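Local atomic coordinates of transcriptional regulator, SorC family (Enterococcus faecalis, PDB entry 2O0M), a protein that probably regulates transcription by binding DNA, with a sugar-binding domain that would sense a carbohydrate effector, as in other SorC-family regulators. Residues M101-G115 and K325-I339. Residues are numbered along the deposited sequence; the frame is centred on the assembly and turned at random.
Sequences MTQYFGIQRCIVVAG and KQTWLITDEAAANEI
With CG of R109 turned opposite its backbone N (chi1 -172°) and the indole of W328 swung to the N side of its own backbone (chi1 -74°), the arginine's aliphatic base lies over the indole. CG sits 3.7 Å from the centroid of the W328 six-membered ring, a CH-pi contact 19° off the ring normal. I111 CD1 meets the same indole at its edge, 4.0 Å from W328 CE3, while the R109 guanidinium runs on to a salt bridge with E98. On the other side of the sheet, two bends in the M101 chain carry its selenium to 3.9 Å from A336 CB and its CE against both L329 CD2 and I339 CD1. I339 also lays CG2 over a face of the Y104 ring, and a water joins Y104 OH to I339 O. Between these two layers, strands 109-113 and 328-332 pair in parallel. L329 N donates to R109 O, I111 N to L329 O, T331 N to I111 O, and V113 N to T331 O at 2.8 Å. The ladder continues into the helix start, where E333 N reaches V113 O, G115 N bonds to E333 OE1 at 3.0 Å, and D332 as N-cap accepts from A335 N at OD1, its OD2 bonding to S117 OG. At the far end K325 NZ binds F105 O, 3.0 Å away, just where helix 96-105 stops. Strand 302-306 flanks 328-332 on its other edge, making 109-113 an outer strand of the sheet, whose neighbouring strands here run parallel, consistent with the Rossmann-like alpha/beta architecture of the putative sugar-binding domain.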
loop_
_atom_site.group_PDB
_atom_site.type_symbol
_atom_site.label_atom_id
_atom_site.label_comp_id
_atom_site.label_asym_id
_atom_site.label_seq_id
_atom_site.Cartn_x
_atom_site.Cartn_y
_atom_site.Cartn_z
HETATM N N MSE A 101 10.155 10.774 -14.032
HETATM C CA MSE A 101 9.699 9.591 -13.283
HETATM C C MSE A 101 8.497 8.917 -13.939
HETATM O O MSE A 101 8.482 7.700 -14.081
HETATM C CB MSE A 101 9.371 9.945 -11.824
HETATM C CG MSE A 101 10.598 10.209 -10.962
HETATM SE SE MSE A 101 11.605 8.585 -10.573
HETATM C CE MSE A 101 10.407 7.858 -9.273
ATOM N N THR A 102 7.497 9.694 -14.352
ATOM C CA THR A 102 6.316 9.093 -14.977
ATOM C C THR A 102 6.692 8.361 -16.264
ATOM O O THR A 102 6.180 7.289 -16.538
ATOM C CB THR A 102 5.197 10.113 -15.301
ATOM O OG1 THR A 102 5.631 10.999 -16.336
ATOM C CG2 THR A 102 4.835 10.914 -14.081
ATOM N N GLN A 103 7.598 8.950 -17.042
ATOM C CA GLN A 103 8.036 8.355 -18.300
ATOM C C GLN A 103 8.914 7.130 -18.082
ATOM O O GLN A 103 8.841 6.167 -18.836
ATOM C CB GLN A 103 8.743 9.410 -19.155
ATOM C CG GLN A 103 7.770 10.505 -19.572
ATOM C CD GLN A 103 8.326 11.463 -20.608
ATOM O OE1 GLN A 103 9.533 11.648 -20.717
ATOM N NE2 GLN A 103 7.435 12.072 -21.381
ATOM N N TYR A 104 9.725 7.158 -17.031
ATOM C CA TYR A 104 10.585 6.022 -16.707
ATOM C C TYR A 104 9.745 4.766 -16.475
ATOM O O TYR A 104 10.097 3.681 -16.933
ATOM C CB TYR A 104 11.425 6.339 -15.465
ATOM C CG TYR A 104 12.460 5.301 -15.104
ATOM C CD1 TYR A 104 12.146 4.238 -14.260
ATOM C CD2 TYR A 104 13.760 5.394 -15.579
ATOM C CE1 TYR A 104 13.094 3.281 -13.925
ATOM C CE2 TYR A 104 14.716 4.452 -15.239
ATOM C CZ TYR A 104 14.377 3.401 -14.410
ATOM O OH TYR A 104 15.331 2.472 -14.081
ATOM N N PHE A 105 8.624 4.925 -15.775
ATOM C CA PHE A 105 7.777 3.783 -15.405
ATOM C C PHE A 105 6.591 3.572 -16.336
ATOM O O PHE A 105 5.951 2.513 -16.298
ATOM C CB PHE A 105 7.286 3.927 -13.963
ATOM C CG PHE A 105 8.382 3.815 -12.949
ATOM C CD1 PHE A 105 8.678 4.872 -12.096
ATOM C CD2 PHE A 105 9.138 2.655 -12.862
ATOM C CE1 PHE A 105 9.696 4.764 -11.170
ATOM C CE2 PHE A 105 10.169 2.554 -11.938
ATOM C CZ PHE A 105 10.443 3.605 -11.099
ATOM N N GLY A 106 6.292 4.565 -17.163
ATOM C CA GLY A 106 5.114 4.502 -18.021
ATOM C C GLY A 106 3.799 4.605 -17.267
ATOM O O GLY A 106 2.815 3.983 -17.668
ATOM N N ILE A 107 3.757 5.418 -16.205
ATOM C CA ILE A 107 2.562 5.569 -15.354
ATOM C C ILE A 107 1.870 6.926 -15.531
ATOM O O ILE A 107 2.359 7.758 -16.281
ATOM C CB ILE A 107 2.908 5.330 -13.855
ATOM C CG1 ILE A 107 4.008 6.301 -13.395
ATOM C CG2 ILE A 107 3.358 3.895 -13.658
ATOM C CD1 ILE A 107 4.186 6.360 -11.889
ATOM N N GLN A 108 0.745 7.132 -14.840
ATOM C CA GLN A 108 -0.096 8.333 -15.014
ATOM C C GLN A 108 0.563 9.584 -14.461
ATOM O O GLN A 108 0.587 10.645 -15.087
ATOM C CB GLN A 108 -1.481 8.150 -14.336
ATOM C CG GLN A 108 -2.244 9.475 -14.091
ATOM C CD GLN A 108 -3.763 9.358 -13.995
ATOM O OE1 GLN A 108 -4.342 8.281 -14.050
ATOM N NE2 GLN A 108 -4.414 10.502 -13.840
ATOM N N ARG A 109 1.074 9.463 -13.254
ATOM C CA ARG A 109 1.474 10.629 -12.530
ATOM C C ARG A 109 2.457 10.239 -11.463
ATOM O O ARG A 109 2.311 9.219 -10.820
ATOM C CB ARG A 109 0.236 11.267 -11.903
ATOM C CG ARG A 109 0.451 12.603 -11.257
ATOM C CD ARG A 109 0.791 13.668 -12.269
ATOM N NE ARG A 109 1.868 14.496 -11.739
ATOM C CZ ARG A 109 1.700 15.459 -10.838
ATOM N NH1 ARG A 109 0.492 15.750 -10.362
ATOM N NH2 ARG A 109 2.752 16.142 -10.415
ATOM N N CYS A 110 3.471 11.069 -11.289
ATOM C CA CYS A 110 4.383 10.926 -10.177
ATOM C C CYS A 110 4.454 12.287 -9.499
ATOM O O CYS A 110 4.607 13.310 -10.170
ATOM C CB CYS A 110 5.766 10.466 -10.639
ATOM S SG CYS A 110 6.939 10.311 -9.277
ATOM N N ILE A 111 4.284 12.292 -8.181
ATOM C CA ILE A 111 4.466 13.490 -7.367
ATOM C C ILE A 111 5.751 13.303 -6.577
ATOM O O ILE A 111 5.889 12.334 -5.844
ATOM C CB ILE A 111 3.285 13.721 -6.409
ATOM C CG1 ILE A 111 2.009 13.936 -7.219
ATOM C CG2 ILE A 111 3.552 14.940 -5.517
ATOM C CD1 ILE A 111 0.727 13.758 -6.441
ATOM N N VAL A 112 6.692 14.229 -6.745
ATOM C CA VAL A 112 7.982 14.160 -6.066
ATOM C C VAL A 112 8.040 15.258 -4.999
ATOM O O VAL A 112 8.081 16.455 -5.312
ATOM C CB VAL A 112 9.166 14.330 -7.046
ATOM C CG1 VAL A 112 10.483 14.331 -6.292
ATOM C CG2 VAL A 112 9.165 13.233 -8.102
ATOM N N VAL A 113 8.020 14.840 -3.739
ATOM C CA VAL A 113 8.054 15.754 -2.606
ATOM C C VAL A 113 9.497 16.144 -2.300
ATOM O O VAL A 113 10.408 15.315 -2.389
ATOM C CB VAL A 113 7.395 15.098 -1.368
ATOM C CG1 VAL A 113 7.546 15.968 -0.119
ATOM C CG2 VAL A 113 5.921 14.815 -1.659
ATOM N N ALA A 114 9.690 17.408 -1.920
ATOM C CA ALA A 114 11.017 17.905 -1.614
ATOM C C ALA A 114 11.597 17.117 -0.457
ATOM O O ALA A 114 10.914 16.869 0.533
ATOM C CB ALA A 114 10.977 19.399 -1.268
ATOM N N GLY A 115 12.861 16.731 -0.593
ATOM C CA GLY A 115 13.613 16.172 0.511
ATOM C C GLY A 115 13.829 14.675 0.444
ATOM O O GLY A 115 13.665 14.045 -0.604
ATOM N N LYS A 325 -0.843 0.760 -15.042
ATOM C CA LYS A 325 -0.366 1.981 -15.676
ATOM C C LYS A 325 -1.055 3.231 -15.157
ATOM O O LYS A 325 -0.515 4.326 -15.274
ATOM C CB LYS A 325 -0.461 1.878 -17.208
ATOM C CG LYS A 325 0.447 0.812 -17.810
ATOM C CD LYS A 325 1.815 0.774 -17.138
ATOM C CE LYS A 325 2.848 0.106 -17.961
ATOM N NZ LYS A 325 4.176 0.330 -17.352
ATOM N N GLN A 326 -2.229 3.074 -14.553
ATOM C CA GLN A 326 -2.946 4.214 -13.972
ATOM C C GLN A 326 -2.398 4.646 -12.606
ATOM O O GLN A 326 -2.878 5.628 -12.048
ATOM C CB GLN A 326 -4.445 3.930 -13.839
ATOM C CG GLN A 326 -4.836 2.881 -12.789
ATOM C CD GLN A 326 -4.931 1.483 -13.353
ATOM O OE1 GLN A 326 -4.202 1.130 -14.282
ATOM N NE2 GLN A 326 -5.835 0.669 -12.799
ATOM N N THR A 327 -1.413 3.918 -12.088
ATOM C CA THR A 327 -0.837 4.189 -10.758
ATOM C C THR A 327 -0.332 5.641 -10.654
ATOM O O THR A 327 0.284 6.161 -11.583
ATOM C CB THR A 327 0.321 3.209 -10.423
ATOM O OG1 THR A 327 -0.177 1.858 -10.391
ATOM C CG2 THR A 327 0.960 3.518 -9.069
ATOM N N TRP A 328 -0.634 6.285 -9.531
ATOM C CA TRP A 328 0.012 7.536 -9.139
ATOM C C TRP A 328 1.090 7.145 -8.136
ATOM O O TRP A 328 0.802 6.449 -7.158
ATOM C CB TRP A 328 -0.975 8.481 -8.449
ATOM C CG TRP A 328 -1.967 9.155 -9.336
ATOM C CD1 TRP A 328 -2.796 8.563 -10.239
ATOM C CD2 TRP A 328 -2.285 10.551 -9.355
ATOM N NE1 TRP A 328 -3.588 9.514 -10.852
ATOM C CE2 TRP A 328 -3.290 10.739 -10.323
ATOM C CE3 TRP A 328 -1.799 11.663 -8.664
ATOM C CZ2 TRP A 328 -3.826 11.988 -10.607
ATOM C CZ3 TRP A 328 -2.340 12.912 -8.952
ATOM C CH2 TRP A 328 -3.338 13.057 -9.914
ATOM N N LEU A 329 2.324 7.589 -8.363
ATOM C CA LEU A 329 3.413 7.324 -7.424
ATOM C C LEU A 329 3.727 8.602 -6.659
ATOM O O LEU A 329 4.122 9.602 -7.260
ATOM C CB LEU A 329 4.665 6.825 -8.145
ATOM C CG LEU A 329 5.925 6.661 -7.282
ATOM C CD1 LEU A 329 5.722 5.624 -6.185
ATOM C CD2 LEU A 329 7.122 6.297 -8.136
ATOM N N ILE A 330 3.531 8.563 -5.346
ATOM C CA ILE A 330 3.955 9.650 -4.455
ATOM C C ILE A 330 5.294 9.235 -3.867
ATOM O O ILE A 330 5.407 8.189 -3.229
ATOM C CB ILE A 330 2.963 9.904 -3.313
ATOM C CG1 ILE A 330 1.593 10.265 -3.898
ATOM C CG2 ILE A 330 3.502 11.001 -2.386
ATOM C CD1 ILE A 330 0.483 10.367 -2.898
ATOM N N THR A 331 6.310 10.053 -4.092
ATOM C CA THR A 331 7.656 9.714 -3.676
ATOM C C THR A 331 8.404 10.992 -3.296
ATOM O O THR A 331 7.813 12.075 -3.209
ATOM C CB THR A 331 8.371 8.926 -4.806
ATOM O OG1 THR A 331 9.590 8.344 -4.321
ATOM C CG2 THR A 331 8.624 9.786 -6.047
ATOM N N ASP A 332 9.695 10.865 -3.064
ATOM C CA ASP A 332 10.488 12.048 -2.725
ATOM C C ASP A 332 11.697 12.207 -3.628
ATOM O O ASP A 332 11.985 11.353 -4.462
ATOM C CB ASP A 332 10.849 12.085 -1.236
ATOM C CG ASP A 332 11.622 10.870 -0.765
ATOM O OD1 ASP A 332 12.221 10.160 -1.592
ATOM O OD2 ASP A 332 11.639 10.639 0.465
ATOM N N GLU A 333 12.368 13.345 -3.476
ATOM C CA GLU A 333 13.528 13.667 -4.286
ATOM C C GLU A 333 14.622 12.631 -4.110
ATOM O O GLU A 333 15.311 12.285 -5.061
ATOM C CB GLU A 333 14.092 15.044 -3.914
ATOM C CG GLU A 333 13.282 16.226 -4.415
ATOM C CD GLU A 333 13.999 17.563 -4.184
ATOM O OE1 GLU A 333 14.242 17.920 -3.011
ATOM O OE2 GLU A 333 14.322 18.258 -5.177
ATOM N N ALA A 334 14.800 12.145 -2.890
ATOM C CA ALA A 334 15.887 11.211 -2.630
ATOM C C ALA A 334 15.695 9.921 -3.428
ATOM O O ALA A 334 16.635 9.410 -4.037
ATOM C CB ALA A 334 16.010 10.937 -1.166
ATOM N N ALA A 335 14.468 9.419 -3.466
ATOM C CA ALA A 335 14.183 8.214 -4.243
ATOM C C ALA A 335 14.311 8.476 -5.744
ATOM O O ALA A 335 14.951 7.709 -6.458
ATOM C CB ALA A 335 12.799 7.683 -3.915
ATOM N N ALA A 336 13.707 9.565 -6.202
ATOM C CA ALA A 336 13.709 9.919 -7.614
ATOM C C ALA A 336 15.124 10.145 -8.147
ATOM O O ALA A 336 15.480 9.606 -9.191
ATOM C CB ALA A 336 12.845 11.154 -7.851
ATOM N N ASN A 337 15.920 10.953 -7.451
ATOM C CA ASN A 337 17.304 11.198 -7.881
ATOM C C ASN A 337 18.087 9.889 -8.028
ATOM O O ASN A 337 18.846 9.717 -8.976
ATOM C CB ASN A 337 18.042 12.127 -6.909
ATOM C CG ASN A 337 17.569 13.570 -6.983
ATOM O OD1 ASN A 337 17.016 14.018 -7.992
ATOM N ND2 ASN A 337 17.807 14.315 -5.908
ATOM N N GLU A 338 17.878 8.953 -7.106
ATOM C CA GLU A 338 18.580 7.672 -7.151
ATOM C C GLU A 338 18.122 6.818 -8.328
ATOM O O GLU A 338 18.934 6.251 -9.062
ATOM C CB GLU A 338 18.387 6.914 -5.835
ATOM C CG GLU A 338 19.046 5.546 -5.799
ATOM C CD GLU A 338 20.569 5.585 -5.811
ATOM O OE1 GLU A 338 21.181 6.680 -5.692
ATOM O OE2 GLU A 338 21.164 4.496 -5.924
ATOM N N ILE A 339 16.814 6.734 -8.519
ATOM C CA ILE A 339 16.252 5.964 -9.620
ATOM C C ILE A 339 16.709 6.501 -10.983
ATOM O O ILE A 339 16.990 5.723 -11.886
ATOM C CB ILE A 339 14.705 5.942 -9.536
ATOM C CG1 ILE A 339 14.257 5.108 -8.324
ATOM C CG2 ILE A 339 14.093 5.378 -10.821
ATOM C CD1 ILE A 339 12.805 5.331 -7.879
HETATM O O HOH W 1 17.456 3.082 -12.166
#